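Local structure of activator of 2-hydroxyisocaproyl-CoA dehydratase (Clostridium difficile, 4EHU) at residues 92-97 with 209-214; 195-200 with 224-229; 204-209 with 228-233. The protein activates (R)-2-hydroxyisocaproyl-CoA dehydratase in L-leucine fermentation, passing it one electron from a [4Fe-4S] cluster as ATP is hydrolysed. All blocks are in the same frame, centred on the assembly; numbering follows the deposited sequence. Where two conformers were deposited one is given.

Overall arrangement
Contact 1 closes the longest loop. It joins residues 92-97, at the start of strand 96-100, to 209-214 on strand 210-213, with more than one hundred residues between them. Contact 2 closes a shorter loop, from helix 182-204 to helix 220-230. Contact 3 joins the loop after helix 182-204 to the end of helix 220-230. Contacts 2 and 3 each cross contact 1 along the chain. They end on the same piece of helix and share Arg228 and Glu229, while contacts 1 and 3 share Asn209. Met212 of contact 1 packs on Met226 of contact 2. Together they tie the two helices to one five-stranded sheet of this actin-fold protein.

Contact 1. Residues 92-97 with 209-214; sequences PETRTI and NVVMVG
Asn209 O accepts two backbone N-H groups from residues 92-97. Arg95 N lies 3.0 Å from Asn209 O, in the carbonyl plane and on a lone pair. Thr96 N lies 3.2 Å from Asn209 O and is tilted 27° from that plane. The backbone of Asn209 also gives a nearly straight bond, from N to Glu93 O at 2.9 Å. Its side chain adds a third kind of hold. CG lies beside its own backbone N (chi1 -73°). ND2 of Asn209 meets Pro92 O at 3.0 Å. That oxygen lies in the plane of the amide. A cis peptide bond precedes Asn209. Beyond it the two segments become neighbouring parallel strands: strand 96-100, the middle one of a five-stranded sheet of the actin fold, with 210-213 beside it. Val211 N bonds to Thr96 O at 2.9 Å. Thr96 and Val210 point to one face of the sheet, Ile97 and Val211 to the other. Val211 CG2 lies against Thr94, 3.4 Å from OG1, and the two side chains cross at about a right angle. Thr94 OG1 is hydrogen-bonded to Ile91 O. Further on, Ile97 CG2 touches Val213 CG2 at 3.9 Å. Helix 79-90 packs here through Val87, which touches Thr94, Ile97 and Val213. Gly214, the next residue, touches the bound ATP analogue.

Contact 2. Residues 195-200 with 224-229; sequences KRVSSL and RAMARE. With ACT (acetate ion), chain I.
The carboxylate of Glu229 is met by Lys195 NZ from above its plane, with OE1 at 3.1 Å from NZ. A weak second bond runs from NZ to OE2. Arg228 holds OE2 side-on with NE and NH2. NH2 meets the anti lone pair of OE2 at 2.9 Å, and NE comes from above the carboxylate plane. OE2 thus lies at the edge of the Arg228 guanidinium, while Ala225 CA sits over one face. The three residues form a salt-bridge network between helices 182-204 and 220-230 of the actin fold. Their short segments cross at -46°, with the axes 9.2 Å apart. The Arg224 guanidinium has an acetate ion at its edge, probably from the crystallisation liquor. NE and NH2 hydrogen-bond it, Arg224 NH2 to acetate O at 2.9 Å. NH2 also bonds to Gly148 O. Next to the salt bridges, Ser198 CB and OG pack on Glu229 CB. A water donates to Ser198 OG and Glu229 OE1. Ser198 OG is also hydrogen-bonded to Ala194 O. The buried end is apolar and also touches Ile98 of the sheet. Met226 bends at chi2 (-72°) and again at chi3, and its end comes nearer helix 182-204. Its side chain crosses Val197 at about a right angle, and CE touches Val197 CG1 at 3.8 Å.

Contact 3. Residues 204-209 with 228-233; sequences IGVQRN and REINTE
Val206 meets Thr232 tip to tip, with both methyls against the hydroxyl. CG2 of Val206 lies 3.8 Å from Thr232 OG1, and CG1 of Val206 is almost as close to the same atom. The same CG2 also reaches CD1 of Ile230 at 4.2 Å, where the two side chains cross obliquely. Thr232 OG1 sits beside its own backbone N (chi1 -53°). It donates to Ile230 O at 2.9 Å, coming in from above the carbonyl plane. The hydroxyl therefore has a polar partner although valine methyls lie on it. The segment 228-233 carries the chain out of helix 220-230. Asn231 has positive phi, and two bonds back into the last turn make a Schellman motif. One of them joins Asn231 N to Arg228 O. The turn leads into strand 234-235, so helix 220-230 serves as the connection of a beta-alpha-beta unit that starts with strand 210-213. The opposing loop leads from helix 182-204 into strand 210-213. Arg208 and Thr232 slide past each other in opposite directions, and Arg208 CG touches Thr232 CG2 at 3.9 Å. Beyond CG the arginine bends at chi3 (75°). Its NH2 forms a long salt bridge to Glu233 OE1 at 3.7 Å, with the guanidinium and carboxylate planes 57° apart. A water donates to Glu233 O at 2.7 Å and accepts a weak bond from Arg208 NE.

Contact 1. Residues 92-97 with 209-214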
loop_
_atom_site.group_PDB
_atom_site.type_symbol
_atom_site.label_atom_id
_atom_site.label_comp_id
_atom_site.label_asym_id
_atom_site.label_seq_id
_atom_site.Cartn_x
_atom_site.Cartn_y
_atom_site.Cartn_z
ATOM N N PRO A 92 -14.057 -23.689 -21.627
ATOM C CA PRO A 92 -14.661 -24.840 -20.952
ATOM C C PRO A 92 -13.820 -25.376 -19.794
ATOM O O PRO A 92 -12.599 -25.217 -19.787
ATOM C CB PRO A 92 -14.752 -25.898 -22.066
ATOM C CG PRO A 92 -14.750 -25.112 -23.335
ATOM C CD PRO A 92 -13.811 -23.961 -23.053
ATOM N N GLU A 93 -14.497 -25.989 -18.828
ATOM C CA GLU A 93 -13.827 -26.719 -17.763
ATOM C C GLU A 93 -13.041 -25.768 -16.859
ATOM O O GLU A 93 -12.026 -26.157 -16.302
ATOM C CB GLU A 93 -12.865 -27.746 -18.355
ATOM C CG GLU A 93 -13.503 -28.623 -19.422
ATOM C CD GLU A 93 -14.750 -29.310 -18.924
ATOM O OE1 GLU A 93 -14.797 -29.661 -17.726
ATOM O OE2 GLU A 93 -15.689 -29.489 -19.724
ATOM N N THR A 94 -13.513 -24.531 -16.719
ATOM C CA THR A 94 -12.827 -23.580 -15.831
ATOM C C THR A 94 -13.187 -23.813 -14.357
ATOM O O THR A 94 -14.369 -23.906 -14.004
ATOM C CB THR A 94 -13.163 -22.122 -16.187
ATOM O OG1 THR A 94 -12.662 -21.804 -17.485
ATOM C CG2 THR A 94 -12.501 -21.173 -15.177
ATOM N N ARG A 95 -12.169 -23.878 -13.494
ATOM C CA ARG A 95 -12.388 -24.088 -12.059
ATOM C C ARG A 95 -11.722 -23.033 -11.177
ATOM O O ARG A 95 -12.116 -22.860 -10.017
ATOM C CB ARG A 95 -11.916 -25.476 -11.633
ATOM C CG ARG A 95 -12.608 -26.633 -12.374
ATOM C CD ARG A 95 -14.056 -26.805 -11.972
ATOM N NE ARG A 95 -14.677 -27.950 -12.637
ATOM C CZ ARG A 95 -15.343 -27.891 -13.790
ATOM N NH1 ARG A 95 -15.491 -26.741 -14.430
ATOM N NH2 ARG A 95 -15.868 -28.991 -14.309
ATOM N N THR A 96 -10.727 -22.315 -11.703
ATOM C CA THR A 96 -10.134 -21.211 -10.962
ATOM C C THR A 96 -10.092 -19.975 -11.851
ATOM O O THR A 96 -9.607 -20.053 -12.979
ATOM C CB THR A 96 -8.697 -21.575 -10.509
ATOM O OG1 THR A 96 -8.730 -22.838 -9.826
ATOM C CG2 THR A 96 -8.141 -20.495 -9.595
ATOM N N ILE A 97 -10.644 -18.858 -11.379
ATOM C CA ILE A 97 -10.552 -17.592 -12.114
ATOM C C ILE A 97 -9.779 -16.583 -11.279
ATOM O O ILE A 97 -10.085 -16.358 -10.120
ATOM C CB ILE A 97 -11.949 -17.011 -12.455
ATOM C CG1 ILE A 97 -12.681 -17.968 -13.393
ATOM C CG2 ILE A 97 -11.815 -15.627 -13.114
ATOM C CD1 ILE A 97 -14.156 -17.530 -13.666
ATOM N N ASN A 209 -9.372 -25.888 -15.097
ATOM C CA ASN A 209 -8.494 -24.958 -15.789
ATOM C C ASN A 209 -8.413 -23.656 -15.018
ATOM O O ASN A 209 -9.404 -23.222 -14.422
ATOM C CB ASN A 209 -9.030 -24.648 -17.181
ATOM C CG ASN A 209 -8.851 -25.807 -18.150
ATOM O OD1 ASN A 209 -7.828 -26.485 -18.128
ATOM N ND2 ASN A 209 -9.838 -26.025 -19.007
ATOM N N VAL A 210 -7.229 -23.045 -15.035
ATOM C CA VAL A 210 -6.994 -21.769 -14.373
ATOM C C VAL A 210 -7.036 -20.705 -15.443
ATOM O O VAL A 210 -6.318 -20.796 -16.450
ATOM C CB VAL A 210 -5.621 -21.744 -13.675
ATOM C CG1 VAL A 210 -5.383 -20.405 -13.001
ATOM C CG2 VAL A 210 -5.522 -22.892 -12.683
ATOM N N VAL A 211 -7.884 -19.704 -15.247
ATOM C CA VAL A 211 -8.041 -18.651 -16.226
ATOM C C VAL A 211 -7.753 -17.308 -15.592
ATOM O O VAL A 211 -8.244 -17.021 -14.507
ATOM C CB VAL A 211 -9.480 -18.630 -16.785
ATOM C CG1 VAL A 211 -9.682 -17.422 -17.719
ATOM C CG2 VAL A 211 -9.786 -19.973 -17.506
ATOM N N MET A 212 -6.955 -16.481 -16.258
ATOM C CA MET A 212 -6.750 -15.112 -15.790
ATOM C C MET A 212 -7.537 -14.117 -16.643
ATOM O O MET A 212 -7.562 -14.199 -17.871
ATOM C CB MET A 212 -5.274 -14.709 -15.776
ATOM C CG MET A 212 -5.050 -13.362 -15.073
ATOM S SD MET A 212 -3.338 -12.815 -15.005
ATOM C CE MET A 212 -2.652 -14.299 -14.271
ATOM N N VAL A 213 -8.174 -13.175 -15.957
ATOM C CA VAL A 213 -8.937 -12.113 -16.584
ATOM C C VAL A 213 -8.611 -10.779 -15.898
ATOM O O VAL A 213 -7.792 -10.724 -14.962
ATOM C CB VAL A 213 -10.457 -12.389 -16.452
ATOM C CG1 VAL A 213 -10.765 -13.736 -17.083
ATOM C CG2 VAL A 213 -10.892 -12.354 -14.976
ATOM N N GLY A 214 -9.241 -9.709 -16.381
ATOM C CA GLY A 214 -8.910 -8.374 -15.918
ATOM C C GLY A 214 -7.900 -7.732 -16.847
ATOM O O GLY A 214 -7.251 -8.413 -17.673
#

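Contact 2. Residues 195-200 with 224-229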
loop_
_atom_site.group_PDB
_atom_site.type_symbol
_atom_site.label_atom_id
_atom_site.label_comp_id
_atom_site.label_asym_id
_atom_site.label_seq_id
_atom_site.Cartn_x
_atom_site.Cartn_y
_atom_site.Cartn_z
ATOM N N LYS A 195 3.746 -12.953 -6.903
ATOM C CA LYS A 195 3.876 -13.560 -5.581
ATOM C C LYS A 195 2.680 -13.228 -4.712
ATOM O O LYS A 195 2.178 -14.078 -3.995
ATOM C CB LYS A 195 5.160 -13.105 -4.891
ATOM C CG LYS A 195 6.360 -13.836 -5.486
ATOM C CD LYS A 195 7.630 -13.634 -4.698
ATOM C CE LYS A 195 8.758 -14.526 -5.256
ATOM N NZ LYS A 195 8.421 -15.989 -5.265
ATOM N N ARG A 196 2.212 -11.994 -4.793
ATOM C CA ARG A 196 1.110 -11.592 -3.925
ATOM C C ARG A 196 -0.222 -12.233 -4.321
ATOM O O ARG A 196 -1.017 -12.616 -3.447
ATOM C CB ARG A 196 0.989 -10.077 -3.899
ATOM C CG ARG A 196 -0.136 -9.603 -3.041
ATOM C CD ARG A 196 0.044 -8.162 -2.654
ATOM N NE ARG A 196 -1.203 -7.673 -2.077
ATOM C CZ ARG A 196 -1.596 -7.942 -0.840
ATOM N NH1 ARG A 196 -0.837 -8.686 -0.044
ATOM N NH2 ARG A 196 -2.758 -7.478 -0.396
ATOM N N VAL A 197 -0.476 -12.351 -5.621
ATOM C CA VAL A 197 -1.729 -12.953 -6.084
ATOM C C VAL A 197 -1.617 -14.471 -6.005
ATOM O O VAL A 197 -2.572 -15.138 -5.621
ATOM C CB VAL A 197 -2.060 -12.482 -7.483
ATOM C CG1 VAL A 197 -3.369 -13.126 -7.986
ATOM C CG2 VAL A 197 -2.205 -10.953 -7.468
ATOM N N SER A 198 -0.433 -15.023 -6.281
ATOM C CA SER A 198 -0.293 -16.481 -6.194
ATOM C C SER A 198 -0.517 -17.005 -4.779
ATOM O O SER A 198 -0.955 -18.135 -4.616
ATOM C CB SER A 198 1.063 -16.974 -6.727
ATOM O OG SER A 198 2.120 -16.513 -5.934
ATOM N N SER A 199 -0.228 -16.197 -3.758
ATOM C CA SER A 199 -0.467 -16.618 -2.390
ATOM C C SER A 199 -1.973 -16.848 -2.186
ATOM O O SER A 199 -2.378 -17.786 -1.495
ATOM C CB SER A 199 0.046 -15.570 -1.406
ATOM O OG SER A 199 -0.331 -15.889 -0.077
ATOM N N LEU A 200 -2.795 -15.993 -2.786
ATOM C CA LEU A 200 -4.250 -16.165 -2.681
ATOM C C LEU A 200 -4.674 -17.443 -3.388
ATOM O O LEU A 200 -5.465 -18.232 -2.862
ATOM C CB LEU A 200 -5.014 -15.008 -3.325
ATOM C CG LEU A 200 -4.780 -13.610 -2.804
ATOM C CD1 LEU A 200 -5.727 -12.683 -3.548
ATOM C CD2 LEU A 200 -5.021 -13.562 -1.295
ATOM N N ARG A 224 2.931 -14.902 -17.385
ATOM C CA ARG A 224 4.055 -15.844 -17.289
ATOM C C ARG A 224 4.534 -15.995 -15.841
ATOM O O ARG A 224 4.798 -17.111 -15.386
ATOM C CB ARG A 224 5.225 -15.392 -18.166
ATOM C CG ARG A 224 4.959 -15.560 -19.644
ATOM C CD ARG A 224 6.227 -15.284 -20.460
ATOM N NE ARG A 224 6.776 -13.951 -20.234
ATOM C CZ ARG A 224 6.401 -12.851 -20.888
ATOM N NH1 ARG A 224 5.474 -12.920 -21.833
ATOM N NH2 ARG A 224 6.972 -11.683 -20.598
ATOM N N ALA A 225 4.653 -14.882 -15.115
ATOM C CA ALA A 225 5.112 -14.935 -13.728
ATOM C C ALA A 225 4.105 -15.687 -12.863
ATOM O O ALA A 225 4.493 -16.461 -11.981
ATOM C CB ALA A 225 5.331 -13.536 -13.197
ATOM N N MET A 226 2.810 -15.449 -13.092
ATOM C CA MET A 226 1.800 -16.190 -12.347
ATOM C C MET A 226 1.859 -17.676 -12.602
ATOM O O MET A 226 1.787 -18.456 -11.661
ATOM C CB MET A 226 0.389 -15.691 -12.692
ATOM C CG MET A 226 0.090 -14.409 -11.976
ATOM S SD MET A 226 -0.187 -14.611 -10.173
ATOM C CE MET A 226 -1.559 -15.727 -10.095
ATOM N N ALA A 227 1.978 -18.082 -13.864
ATOM C CA ALA A 227 1.979 -19.500 -14.181
ATOM C C ALA A 227 3.188 -20.146 -13.507
ATOM O O ALA A 227 3.119 -21.276 -13.037
ATOM C CB ALA A 227 2.014 -19.714 -15.684
ATOM N N ARG A 228 4.295 -19.404 -13.465
ATOM C CA ARG A 228 5.495 -19.878 -12.784
ATOM C C ARG A 228 5.223 -20.053 -11.280
ATOM O O ARG A 228 5.512 -21.113 -10.705
ATOM C CB ARG A 228 6.648 -18.893 -13.009
ATOM C CG ARG A 228 7.967 -19.297 -12.336
ATOM C CD ARG A 228 8.975 -18.153 -12.371
ATOM N NE ARG A 228 8.542 -17.084 -11.463
ATOM C CZ ARG A 228 8.525 -15.785 -11.754
ATOM N NH1 ARG A 228 8.928 -15.357 -12.943
ATOM N NH2 ARG A 228 8.076 -14.902 -10.849
ATOM N N GLU A 229 4.647 -19.022 -10.661
ATOM C CA GLU A 229 4.488 -19.029 -9.220
ATOM C C GLU A 229 3.486 -20.080 -8.771
ATOM O O GLU A 229 3.671 -20.681 -7.707
ATOM C CB GLU A 229 4.087 -17.648 -8.700
ATOM C CG GLU A 229 5.168 -16.600 -8.843
ATOM C CD GLU A 229 6.431 -16.916 -8.047
ATOM O OE1 GLU A 229 6.326 -17.514 -6.941
ATOM O OE2 GLU A 229 7.531 -16.545 -8.523
HETATM C C ACT I . 9.546 -12.942 -18.186
HETATM O O ACT I . 8.583 -12.141 -18.238
HETATM O OXT ACT I . 9.586 -13.862 -19.047
HETATM C CH3 ACT I . 10.625 -12.792 -17.152
HETATM O O HOH W 1 4.317 -17.963 -5.261
#

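Contact 3. Residues 204-209 with 228-233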
loop_
_atom_site.group_PDB
_atom_site.type_symbol
_atom_site.label_atom_id
_atom_site.label_comp_id
_atom_site.label_asym_id
_atom_site.label_seq_id
_atom_site.Cartn_x
_atom_site.Cartn_y
_atom_site.Cartn_z
ATOM N N ILE A 204 -6.562 -20.907 -1.789
ATOM C CA ILE A 204 -7.824 -21.476 -2.257
ATOM C C ILE A 204 -7.626 -22.875 -2.819
ATOM O O ILE A 204 -8.571 -23.666 -2.893
ATOM C CB ILE A 204 -8.462 -20.589 -3.328
ATOM C CG1 ILE A 204 -9.221 -19.444 -2.665
ATOM C CG2 ILE A 204 -9.438 -21.386 -4.170
ATOM C CD1 ILE A 204 -9.871 -18.497 -3.630
ATOM N N GLY A 205 -6.397 -23.176 -3.231
ATOM C CA GLY A 205 -6.111 -24.453 -3.857
ATOM C C GLY A 205 -6.327 -24.380 -5.355
ATOM O O GLY A 205 -7.460 -24.265 -5.826
ATOM N N VAL A 206 -5.242 -24.455 -6.120
ATOM C CA VAL A 206 -5.364 -24.311 -7.571
ATOM C C VAL A 206 -6.127 -25.495 -8.165
ATOM O O VAL A 206 -5.919 -26.646 -7.776
ATOM C CB VAL A 206 -3.981 -24.144 -8.247
ATOM C CG1 VAL A 206 -3.195 -25.426 -8.166
ATOM C CG2 VAL A 206 -4.150 -23.690 -9.695
ATOM N N GLN A 207 -7.047 -25.214 -9.082
ATOM C CA GLN A 207 -7.714 -26.287 -9.808
ATOM C C GLN A 207 -7.859 -25.899 -11.267
ATOM O O GLN A 207 -8.363 -24.830 -11.576
ATOM C CB GLN A 207 -9.086 -26.595 -9.204
ATOM C CG GLN A 207 -9.640 -27.932 -9.648
ATOM C CD GLN A 207 -10.892 -28.318 -8.898
ATOM O OE1 GLN A 207 -11.402 -27.549 -8.086
ATOM N NE2 GLN A 207 -11.395 -29.516 -9.164
ATOM N N ARG A 208 -7.407 -26.764 -12.167
ATOM C CA ARG A 208 -7.526 -26.496 -13.601
ATOM C C ARG A 208 -8.980 -26.638 -14.069
ATOM O O ARG A 208 -9.733 -27.429 -13.516
ATOM C CB ARG A 208 -6.635 -27.453 -14.387
ATOM C CG ARG A 208 -5.195 -27.409 -13.954
ATOM C CD ARG A 208 -4.332 -28.325 -14.804
ATOM N NE ARG A 208 -4.094 -27.763 -16.130
ATOM C CZ ARG A 208 -3.367 -28.354 -17.072
ATOM N NH1 ARG A 208 -2.813 -29.533 -16.837
ATOM N NH2 ARG A 208 -3.196 -27.769 -18.251
ATOM N N ASN A 209 -9.372 -25.888 -15.097
ATOM C CA ASN A 209 -8.494 -24.958 -15.789
ATOM C C ASN A 209 -8.413 -23.656 -15.018
ATOM O O ASN A 209 -9.404 -23.222 -14.422
ATOM C CB ASN A 209 -9.030 -24.648 -17.181
ATOM C CG ASN A 209 -8.851 -25.807 -18.150
ATOM O OD1 ASN A 209 -7.828 -26.485 -18.128
ATOM N ND2 ASN A 209 -9.838 -26.025 -19.007
ATOM N N ARG A 228 4.295 -19.404 -13.465
ATOM C CA ARG A 228 5.495 -19.878 -12.784
ATOM C C ARG A 228 5.223 -20.053 -11.280
ATOM O O ARG A 228 5.512 -21.113 -10.705
ATOM C CB ARG A 228 6.648 -18.893 -13.009
ATOM C CG ARG A 228 7.967 -19.297 -12.336
ATOM C CD ARG A 228 8.975 -18.153 -12.371
ATOM N NE ARG A 228 8.542 -17.084 -11.463
ATOM C CZ ARG A 228 8.525 -15.785 -11.754
ATOM N NH1 ARG A 228 8.928 -15.357 -12.943
ATOM N NH2 ARG A 228 8.076 -14.902 -10.849
ATOM N N GLU A 229 4.647 -19.022 -10.661
ATOM C CA GLU A 229 4.488 -19.029 -9.220
ATOM C C GLU A 229 3.486 -20.080 -8.771
ATOM O O GLU A 229 3.671 -20.681 -7.707
ATOM C CB GLU A 229 4.087 -17.648 -8.700
ATOM C CG GLU A 229 5.168 -16.600 -8.843
ATOM C CD GLU A 229 6.431 -16.916 -8.047
ATOM O OE1 GLU A 229 6.326 -17.514 -6.941
ATOM O OE2 GLU A 229 7.531 -16.545 -8.523
ATOM N N ILE A 230 2.428 -20.308 -9.550
ATOM C CA ILE A 230 1.461 -21.337 -9.157
ATOM C C ILE A 230 1.771 -22.687 -9.754
ATOM O O ILE A 230 1.061 -23.664 -9.493
ATOM C CB ILE A 230 -0.005 -20.930 -9.466
ATOM C CG1 ILE A 230 -0.270 -20.957 -10.974
ATOM C CG2 ILE A 230 -0.289 -19.569 -8.852
ATOM C CD1 ILE A 230 -1.785 -20.666 -11.319
ATOM N N ASN A 231 2.838 -22.759 -10.546
ATOM C CA ASN A 231 3.278 -24.028 -11.131
ATOM C C ASN A 231 2.147 -24.720 -11.900
ATOM O O ASN A 231 1.992 -25.937 -11.841
ATOM C CB ASN A 231 3.799 -24.962 -10.026
ATOM C CG ASN A 231 4.566 -26.165 -10.579
ATOM O OD1 ASN A 231 5.185 -26.093 -11.646
ATOM N ND2 ASN A 231 4.528 -27.276 -9.850
ATOM N N THR A 232 1.354 -23.931 -12.619
ATOM C CA THR A 232 0.204 -24.441 -13.369
ATOM C C THR A 232 0.060 -23.616 -14.636
ATOM O O THR A 232 0.331 -22.405 -14.608
ATOM C CB THR A 232 -1.089 -24.294 -12.528
ATOM O OG1 THR A 232 -0.888 -24.899 -11.244
ATOM C CG2 THR A 232 -2.267 -24.930 -13.210
ATOM N N GLU A 233 -0.357 -24.252 -15.731
ATOM C CA GLU A 233 -0.688 -23.523 -16.958
ATOM C C GLU A 233 -1.857 -22.588 -16.685
ATOM O O GLU A 233 -2.773 -22.936 -15.943
ATOM C CB GLU A 233 -1.077 -24.473 -18.093
ATOM C CG GLU A 233 0.069 -25.344 -18.582
ATOM C CD GLU A 233 -0.108 -25.783 -20.023
ATOM O OE1 GLU A 233 -1.218 -25.610 -20.568
ATOM O OE2 GLU A 233 0.866 -26.291 -20.614
HETATM O O HOH W 2 -5.051 -24.423 -16.222
#